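Local coordinates for protein spherulin 3A (PDB 1HDF) that is a calcium-binding structural protein of the beta/gamma-crystallin family, built from two Greek key motifs in the slime mould Physarum polycephalum, at residues A[15-20]-A[45-50]. Numbering follows the deposited sequence.
With CA (calcium ion), chain C; CA (calcium ion), chain D.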
ATOM      1  N   VAL A  15     -14.170  -5.145   6.369  1.00 11.83           N
ATOM      2  CA  VAL A  15     -15.292  -5.788   5.718  1.00 10.50           C
ATOM      3  C   VAL A  15     -15.346  -7.205   6.260  1.00 10.37           C
ATOM      4  O   VAL A  15     -14.340  -7.913   6.260  1.00  9.21           O
ATOM      5  CB  VAL A  15     -15.111  -5.839   4.189  1.00  9.98           C
ATOM      6  CG1 VAL A  15     -16.270  -6.615   3.564  1.00 10.91           C
ATOM      7  CG2 VAL A  15     -15.058  -4.426   3.626  1.00  9.58           C
ATOM      8  N   PHE A  16     -16.516  -7.603   6.744  1.00  9.81           N
ATOM      9  CA  PHE A  16     -16.694  -8.937   7.291  1.00  8.92           C
ATOM     10  C   PHE A  16     -17.378  -9.802   6.254  1.00  8.49           C
ATOM     11  O   PHE A  16     -18.451  -9.456   5.770  1.00  8.89           O
ATOM     12  CB  PHE A  16     -17.560  -8.904   8.556  1.00  7.33           C
ATOM     13  CG  PHE A  16     -16.901  -8.261   9.744  1.00  6.66           C
ATOM     14  CD1 PHE A  16     -15.528  -7.995   9.753  1.00  7.40           C
ATOM     15  CD2 PHE A  16     -17.654  -7.944  10.879  1.00  6.12           C
ATOM     16  CE1 PHE A  16     -14.915  -7.418  10.882  1.00  7.32           C
ATOM     17  CE2 PHE A  16     -17.056  -7.369  12.007  1.00  6.94           C
ATOM     18  CZ  PHE A  16     -15.682  -7.106  12.010  1.00  5.80           C
ATOM     19  N   LEU A  17     -16.744 -10.921   5.917  1.00  9.01           N
ATOM     20  CA  LEU A  17     -17.278 -11.861   4.942  1.00  9.52           C
ATOM     21  C   LEU A  17     -17.722 -13.117   5.694  1.00 10.59           C
ATOM     22  O   LEU A  17     -16.955 -13.679   6.470  1.00 11.01           O
ATOM     23  CB  LEU A  17     -16.202 -12.210   3.907  1.00  7.43           C
ATOM     24  CG  LEU A  17     -15.621 -11.025   3.118  1.00  8.27           C
ATOM     25  CD1 LEU A  17     -14.552 -11.514   2.141  1.00  6.79           C
ATOM     26  CD2 LEU A  17     -16.751 -10.294   2.370  1.00  6.61           C
ATOM     27  N   TYR A  18     -18.959 -13.545   5.470  1.00 11.17           N
ATOM     28  CA  TYR A  18     -19.488 -14.726   6.141  1.00 10.72           C
ATOM     29  C   TYR A  18     -19.813 -15.826   5.145  1.00 11.02           C
ATOM     30  O   TYR A  18     -20.350 -15.562   4.068  1.00 10.78           O
ATOM     31  CB  TYR A  18     -20.747 -14.366   6.930  1.00 10.98           C
ATOM     32  CG  TYR A  18     -20.567 -13.219   7.892  1.00 10.12           C
ATOM     33  CD1 TYR A  18     -20.545 -11.901   7.440  1.00 10.49           C
ATOM     34  CD2 TYR A  18     -20.418 -13.452   9.260  1.00  9.52           C
ATOM     35  CE1 TYR A  18     -20.379 -10.838   8.329  1.00  9.30           C
ATOM     36  CE2 TYR A  18     -20.251 -12.405  10.154  1.00  8.89           C
ATOM     37  CZ  TYR A  18     -20.229 -11.100   9.684  1.00 10.19           C
ATOM     38  OH  TYR A  18     -20.027 -10.064  10.568  1.00 12.60           O
ATOM     39  N   LYS A  19     -19.506 -17.066   5.517  1.00 11.41           N
ATOM     40  CA  LYS A  19     -19.750 -18.206   4.637  1.00 12.34           C
ATOM     41  C   LYS A  19     -21.234 -18.508   4.411  1.00 12.64           C
ATOM     42  O   LYS A  19     -21.623 -18.958   3.331  1.00 12.34           O
ATOM     43  CB  LYS A  19     -19.038 -19.449   5.181  1.00 12.12           C
ATOM     44  CG  LYS A  19     -19.049 -20.626   4.231  1.00 11.37           C
ATOM     45  CD  LYS A  19     -18.154 -21.745   4.732  1.00 12.17           C
ATOM     46  CE  LYS A  19     -18.128 -22.906   3.754  1.00 13.85           C
ATOM     47  NZ  LYS A  19     -17.197 -23.982   4.217  1.00 14.60           N
ATOM     48  N   HIS A  20     -22.063 -18.274   5.420  1.00 12.33           N
ATOM     49  CA  HIS A  20     -23.492 -18.525   5.256  1.00 13.62           C
ATOM     50  C   HIS A  20     -24.265 -17.222   5.271  1.00 13.42           C
ATOM     51  O   HIS A  20     -23.733 -16.177   5.654  1.00 15.11           O
ATOM     52  CB  HIS A  20     -24.007 -19.453   6.357  1.00 13.15           C
ATOM     53  CG  HIS A  20     -23.397 -20.818   6.319  1.00 14.55           C
ATOM     54  ND1 HIS A  20     -23.539 -21.726   7.345  1.00 16.42           N
ATOM     55  CD2 HIS A  20     -22.616 -21.419   5.391  1.00 15.17           C
ATOM     56  CE1 HIS A  20     -22.869 -22.828   7.052  1.00 15.66           C
ATOM     57  NE2 HIS A  20     -22.299 -22.666   5.870  1.00 16.01           N
ATOM     58  N   ASP A  45     -15.255 -18.517  -3.524  1.00 14.34           N
ATOM     59  CA  ASP A  45     -16.589 -18.988  -3.851  1.00 14.40           C
ATOM     60  C   ASP A  45     -17.470 -19.534  -2.729  1.00 14.55           C
ATOM     61  O   ASP A  45     -18.273 -20.430  -2.979  1.00 13.49           O
ATOM     62  CB  ASP A  45     -16.496 -20.038  -4.965  1.00 15.53           C
ATOM     63  CG  ASP A  45     -15.985 -19.457  -6.274  1.00 17.35           C
ATOM     64  OD1 ASP A  45     -16.017 -18.216  -6.422  1.00 18.48           O
ATOM     65  OD2 ASP A  45     -15.567 -20.234  -7.160  1.00 17.74           O
ATOM     66  N   VAL A  46     -17.344 -19.011  -1.510  1.00 14.67           N
ATOM     67  CA  VAL A  46     -18.199 -19.490  -0.415  1.00 14.64           C
ATOM     68  C   VAL A  46     -18.947 -18.389   0.332  1.00 14.59           C
ATOM     69  O   VAL A  46     -19.835 -18.678   1.127  1.00 14.10           O
ATOM     70  CB  VAL A  46     -17.405 -20.309   0.642  1.00 15.28           C
ATOM     71  CG1 VAL A  46     -16.614 -21.429  -0.050  1.00 13.90           C
ATOM     72  CG2 VAL A  46     -16.503 -19.390   1.456  1.00 12.85           C
ATOM     73  N   VAL A  47     -18.592 -17.134   0.073  1.00 13.94           N
ATOM     74  CA  VAL A  47     -19.223 -16.002   0.750  1.00 12.88           C
ATOM     75  C   VAL A  47     -20.713 -15.860   0.427  1.00 12.97           C
ATOM     76  O   VAL A  47     -21.113 -15.891  -0.732  1.00 13.49           O
ATOM     77  CB  VAL A  47     -18.485 -14.680   0.410  1.00 11.92           C
ATOM     78  CG1 VAL A  47     -19.156 -13.500   1.099  1.00  9.59           C
ATOM     79  CG2 VAL A  47     -17.036 -14.780   0.854  1.00  9.49           C
ATOM     80  N   SER A  48     -21.528 -15.693   1.463  1.00 12.81           N
ATOM     81  CA  SER A  48     -22.964 -15.564   1.276  1.00 12.67           C
ATOM     82  C   SER A  48     -23.576 -14.289   1.853  1.00 12.36           C
ATOM     83  O   SER A  48     -24.652 -13.885   1.424  1.00 11.65           O
ATOM     84  CB  SER A  48     -23.661 -16.792   1.855  1.00 13.06           C
ATOM     85  OG  SER A  48     -23.235 -17.953   1.160  1.00 13.72           O
ATOM     86  N   SER A  49     -22.902 -13.673   2.826  1.00 11.93           N
ATOM     87  CA  SER A  49     -23.373 -12.426   3.439  1.00 11.63           C
ATOM     88  C   SER A  49     -22.189 -11.489   3.709  1.00 11.55           C
ATOM     89  O   SER A  49     -21.056 -11.939   3.890  1.00 12.59           O
ATOM     90  CB  SER A  49     -24.141 -12.701   4.741  1.00 11.02           C
ATOM     91  OG  SER A  49     -23.315 -13.288   5.728  1.00 12.15           O
ATOM     92  N   VAL A  50     -22.454 -10.185   3.742  1.00 11.53           N
ATOM     93  CA  VAL A  50     -21.390  -9.202   3.941  1.00  9.22           C
ATOM     94  C   VAL A  50     -21.770  -7.996   4.807  1.00  9.42           C
ATOM     95  O   VAL A  50     -22.932  -7.611   4.882  1.00  9.21           O
ATOM     96  CB  VAL A  50     -20.901  -8.654   2.570  1.00  8.44           C
ATOM     97  CG1 VAL A  50     -19.706  -7.720   2.762  1.00  7.39           C
ATOM     98  CG2 VAL A  50     -20.551  -9.802   1.645  1.00  8.73           C
TER
HETATM   99 CA    CA C1101     -21.801 -19.734   1.175  1.00 17.92          CA
HETATM  100 CA    CA D1102     -15.625 -17.001  -8.578  1.00 24.82          CA
HETATM  101  O   HOH W   1     -14.073 -19.038  -9.202  1.00  3.17           O
HETATM  102  O   HOH W   2     -20.633 -21.929   1.110  1.00  8.99           O
HETATM  103  O   HOH W   3     -24.021 -21.144   1.039  1.00 26.58           O
HETATM  104  O   HOH W   4     -14.440 -17.309 -11.025  1.00 27.04           O
HETATM  105  O   HOH W   5     -17.768 -18.065  -9.992  1.00 21.03           O
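The Tyr18 ring turns an edge to the backbone of Ser49 and Val50: Ser49 O lies in its plane, 3.6 Å from CD1, and Val50 CA is near that plane. Ser49 OG approaches the ring obliquely and sits 3.0 Å from Tyr18 CB. It donates to His20 O in that carbonyl's plane. With chi1 at 64°, OG tucks between the N and C of its own backbone and so reaches His20 O. An alanine at Ser49 would lose this hydroxyl and would probably loosen the chain after the corner at Lys19.

The strands pair antiparallel. Tyr18 N donates to Ser49 O (3.1 Å). Tyr18 O takes a nearly straight bond from Ser48 N (2.9 Å) and a weak one from Ser49 N. Two residues thus face one, a classic beta bulge. On the face opposite Tyr18 and Ser49, Leu17 and Val50 lie side by side, CD2 against CG2 at 3.9 Å. Val15 CG1 meets Val50 CG1 obliquely at 3.7 Å, and Met94 of strand 93-98 touches Val15 and Leu17.

At the bulge and in the loop before it, Ser48 OG and Val46 O converge with Lys19 O on the chain C calcium ion, Ser48 OG 2.3 Å from it. Asp89 and two waters complete this site. Asn88 ND2 is hydrogen-bonded to Ser48 OG. The extended Lys19 chain crosses Val46 obliquely, Lys19 CG 4.0 Å from Val46 CB. Asp45 OD1 binds the chain D calcium with Lys62, Ala90, Ser92 and three waters. Asp45 to Ser49 thus serve both ions and fit the last five positions of N/D-N/D-X-X-S/T-S, the calcium-binding motif of beta/gamma-crystallins.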